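Local coordinates for protein xyloglucanase (Paenibacillus pabuli, PDB 2JEP) that hydrolyses the beta-1,4-glucan backbone of xyloglucan, a plant cell wall polysaccharide, as a glycoside hydrolase of family 5, at residues S169-N172 with D173-F177; I327-T330 with S331-S334. All coordinates share one frame; numbering follows the deposited sequence. Where two conformers were deposited one is given.

Interaction 1: residues S169-N172 with D173-F177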
# COMPACT_ATOMS: atom_id res chain seq x y z
N SER A 169 -11.89 0.86 16.64
CA SER A 169 -13.29 0.96 16.25
C SER A 169 -13.88 2.35 16.30
O SER A 169 -14.78 2.64 15.52
CB SER A 169 -14.16 0.01 17.05
OG SER A 169 -14.23 0.43 18.40
N ASN A 170 -13.35 3.22 17.16
CA ASN A 170 -13.93 4.55 17.29
C ASN A 170 -13.35 5.60 16.34
O ASN A 170 -13.81 6.74 16.31
CB ASN A 170 -13.86 5.00 18.75
CG ASN A 170 -14.67 4.09 19.69
OD1 ASN A 170 -15.75 3.61 19.34
ND2 ASN A 170 -14.12 3.84 20.87
N TYR A 171 -12.36 5.21 15.54
CA TYR A 171 -11.78 6.15 14.58
C TYR A 171 -12.73 6.40 13.42
O TYR A 171 -13.44 5.50 12.98
CB TYR A 171 -10.46 5.59 14.04
CG TYR A 171 -9.34 5.68 15.04
CD1 TYR A 171 -9.36 4.93 16.22
CD2 TYR A 171 -8.26 6.53 14.84
CE1 TYR A 171 -8.34 5.03 17.16
CE2 TYR A 171 -7.23 6.62 15.77
CZ TYR A 171 -7.28 5.88 16.94
OH TYR A 171 -6.30 5.94 17.91
N ASN A 172 -12.76 7.64 12.93
CA ASN A 172 -13.65 8.02 11.84
C ASN A 172 -13.15 7.50 10.49
O ASN A 172 -12.19 6.70 10.43
CB ASN A 172 -13.98 9.52 11.88
CG ASN A 172 -12.86 10.41 11.42
OD1 ASN A 172 -11.91 9.97 10.77
ND2 ASN A 172 -12.97 11.72 11.75
N ASP A 173 -13.80 7.94 9.41
CA ASP A 173 -13.54 7.41 8.09
C ASP A 173 -12.19 7.84 7.52
O ASP A 173 -11.83 7.38 6.42
CB ASP A 173 -14.63 7.78 7.09
CG ASP A 173 -15.91 6.98 7.26
OD1 ASP A 173 -16.00 6.07 8.10
OD2 ASP A 173 -16.85 7.28 6.48
N ARG A 174 -11.45 8.70 8.21
CA ARG A 174 -10.07 8.97 7.81
C ARG A 174 -9.15 7.78 8.05
O ARG A 174 -8.07 7.74 7.48
CB ARG A 174 -9.52 10.25 8.44
CG ARG A 174 -10.01 11.51 7.71
CD ARG A 174 -9.31 12.79 8.17
NE ARG A 174 -9.61 13.11 9.57
CZ ARG A 174 -8.82 12.88 10.62
NH1 ARG A 174 -7.65 12.27 10.46
NH2 ARG A 174 -9.22 13.22 11.85
N LEU A 175 -9.56 6.81 8.87
CA LEU A 175 -8.79 5.58 9.04
C LEU A 175 -9.38 4.47 8.16
O LEU A 175 -10.56 4.11 8.28
CB LEU A 175 -8.75 5.15 10.51
CG LEU A 175 -7.95 3.87 10.77
CD1 LEU A 175 -6.47 3.99 10.37
CD2 LEU A 175 -8.08 3.47 12.25
N ILE A 176 -8.53 3.95 7.28
CA ILE A 176 -8.83 2.89 6.34
C ILE A 176 -8.09 1.63 6.73
O ILE A 176 -6.91 1.71 7.07
CB ILE A 176 -8.39 3.32 4.93
CG1 ILE A 176 -9.17 4.57 4.48
CG2 ILE A 176 -8.54 2.16 3.90
CD1 ILE A 176 -8.53 5.28 3.29
N PHE A 177 -8.76 0.49 6.72
CA PHE A 177 -8.10 -0.79 6.92
C PHE A 177 -7.86 -1.44 5.55
O PHE A 177 -8.77 -1.49 4.73
CB PHE A 177 -8.93 -1.77 7.75
CG PHE A 177 -9.34 -1.31 9.13
CD1 PHE A 177 -8.64 -0.36 9.84
CD2 PHE A 177 -10.42 -1.90 9.75
CE1 PHE A 177 -9.06 0.01 11.12
CE2 PHE A 177 -10.82 -1.55 11.02
CZ PHE A 177 -10.14 -0.57 11.70
O HOH W 1 -12.02 14.74 10.73
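Asn172 accepts two hydrogen bonds: its O closes a type I beta turn from Asn172 to Leu175, and its OD1 forms an Asx turn with Arg174 N. The backbone bond runs from Leu175 N to Asn172 O (3.1 Å) and is nearly straight at 167°. Beside it, Asn172 OD1 accepts from the backbone N of Arg174 (2.9 Å), with the donor above the plane of the amide. Asn172 CG lies between its own N and carbonyl carbon (chi1 75°), which swings OD1 back over the turn.

In the modelled conformer of Arg174, one of two deposited and so less certain, that oxygen also rests above one face of the guanidinium, offset toward its rim, with the amide and guanidinium planes 88° apart. A water joins the two groups, accepting from Arg174 NE at 3.1 Å in the guanidinium plane and weakly from Asn172 ND2. An alanine in place of Asn172 would probably leave Arg174 N without this acceptor and the water without its weak donor ND2, the backbone bond of the turn remaining.

The apolar contact is small: Leu175 CD2 reaches Tyr171 CB at 3.7 Å and meets the ring obliquely.

The turn leads from helix 150-167 into barrel strand 175-178. Tyr171 OH bonds to Asp117 on helix 106-120, and Arg174 NH1 to Leu124 O just before strand 125-128, where Leu175 packs on Val126.

Interaction 2: residues I327-T330 with S331-S334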
# COMPACT_ATOMS: atom_id res chain seq x y z
N ILE A 327 13.95 3.77 -7.58
CA ILE A 327 15.12 3.79 -6.72
C ILE A 327 16.21 4.75 -7.21
O ILE A 327 16.38 4.99 -8.42
CB ILE A 327 15.73 2.38 -6.53
CG1 ILE A 327 16.26 1.76 -7.85
CG2 ILE A 327 14.72 1.50 -5.82
CD1 ILE A 327 16.99 0.49 -7.64
N ASP A 328 17.00 5.24 -6.25
CA ASP A 328 18.06 6.22 -6.52
C ASP A 328 19.23 5.58 -7.24
O ASP A 328 19.96 4.78 -6.65
CB ASP A 328 18.49 6.84 -5.20
CG ASP A 328 19.51 7.97 -5.35
OD1 ASP A 328 20.19 8.03 -6.38
OD2 ASP A 328 19.60 8.76 -4.37
N LYS A 329 19.39 5.96 -8.51
CA LYS A 329 20.49 5.46 -9.36
C LYS A 329 21.46 6.58 -9.73
O LYS A 329 22.17 6.46 -10.73
CB LYS A 329 19.94 4.74 -10.61
CG LYS A 329 19.16 3.49 -10.27
CD LYS A 329 18.75 2.73 -11.49
CE LYS A 329 17.90 1.53 -11.16
NZ LYS A 329 17.80 0.58 -12.34
N THR A 330 21.51 7.64 -8.92
CA THR A 330 22.45 8.72 -9.19
C THR A 330 23.92 8.29 -9.09
O THR A 330 24.78 8.98 -9.67
CB THR A 330 22.23 9.92 -8.25
OG1 THR A 330 22.38 9.52 -6.88
CG2 THR A 330 20.88 10.57 -8.49
N SER A 331 24.19 7.15 -8.45
CA SER A 331 25.55 6.59 -8.40
C SER A 331 25.96 5.97 -9.73
O SER A 331 27.14 5.68 -9.95
CB SER A 331 25.68 5.53 -7.30
OG SER A 331 24.83 4.42 -7.51
N TYR A 332 24.98 5.73 -10.61
CA TYR A 332 25.22 5.15 -11.93
C TYR A 332 25.11 6.20 -13.04
O TYR A 332 25.82 6.12 -14.04
CB TYR A 332 24.21 4.04 -12.20
CG TYR A 332 24.17 2.92 -11.16
CD1 TYR A 332 25.19 1.99 -11.06
CD2 TYR A 332 23.09 2.76 -10.33
CE1 TYR A 332 25.12 0.94 -10.14
CE2 TYR A 332 23.01 1.76 -9.42
CZ TYR A 332 24.03 0.84 -9.33
OH TYR A 332 23.94 -0.23 -8.46
N ASP A 333 24.15 7.11 -12.90
CA ASP A 333 23.82 8.12 -13.92
C ASP A 333 23.53 9.41 -13.16
O ASP A 333 22.54 9.49 -12.43
CB ASP A 333 22.59 7.65 -14.70
CG ASP A 333 22.12 8.63 -15.76
OD1 ASP A 333 22.57 9.81 -15.76
OD2 ASP A 333 21.26 8.23 -16.57
N SER A 334 24.39 10.41 -13.31
CA SER A 334 24.24 11.64 -12.58
C SER A 334 22.97 12.42 -12.91
O SER A 334 22.61 13.34 -12.18
CB SER A 334 25.46 12.54 -12.72
OG SER A 334 25.62 12.93 -14.08
O HOH W 2 22.60 5.65 -6.56
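Lys329 O receives two backbone N-H groups across the junction, from Tyr332 N at 2.9 Å and from Asp333 N at 3.0 Å, which curls residues 329-333 into a tight turn. The two donors approach differently: Asp333 N comes nearly in line with the C=O bond (161° at the oxygen), whereas Tyr332 N stands well above the carbonyl plane. A CA-H...O contact from Thr330 CA to Asp333 O (3.3 Å) accompanies the turn, and a water links Asp328 O to Ser331 N.

Among the side chains, Asp328 OD1 accepts both Thr330 N at 2.9 Å, nearly along its C-O axis, and Thr330 OG1 at 2.7 Å, which meets its syn lone pair. With chi1 at 59°, Thr330 turns OG1 back toward that oxygen, which holds the hydroxyl in place and limits the turning of the Asp328 carboxylate. Lys329 CB meets the edge of the Tyr332 ring, 3.7 Å from CD2, while Ser331 OG lies over one ring face, displaced toward the rim. The polar ends reach farther: Lys329 NZ bonds to several backbone carbonyls, including Asp270 O, Tyr332 OH to His369, and Ser331 OG to Gln368.

The Asp328 bond to Thr330 N defines an Asx turn. The stretch lies in the loop between barrel strand 319-324 and helix 336-353, and Asp333, capping a backbone N just past it and bonding to Ser335 OG, precedes the turn into that helix.

Overall arrangement
Both interactions are short-range turns in connections of one TIM barrel, the eight-stranded parallel fold of this family 5 enzyme. Interaction 1 comes first along the chain, in the helix-to-strand connection entering strand 175-178; interaction 2 follows in the strand-to-helix connection between strand 319-324 and helix 336-353. They therefore belong to opposite kinds of barrel loop. Their centres are about 39 Å apart and their nearest atoms about 25 Å, and they lie on opposite sides of the centre of the chain. With no touch between them, each shapes its own connection; strand-to-helix loops lie at the catalytic end of TIM barrels generally.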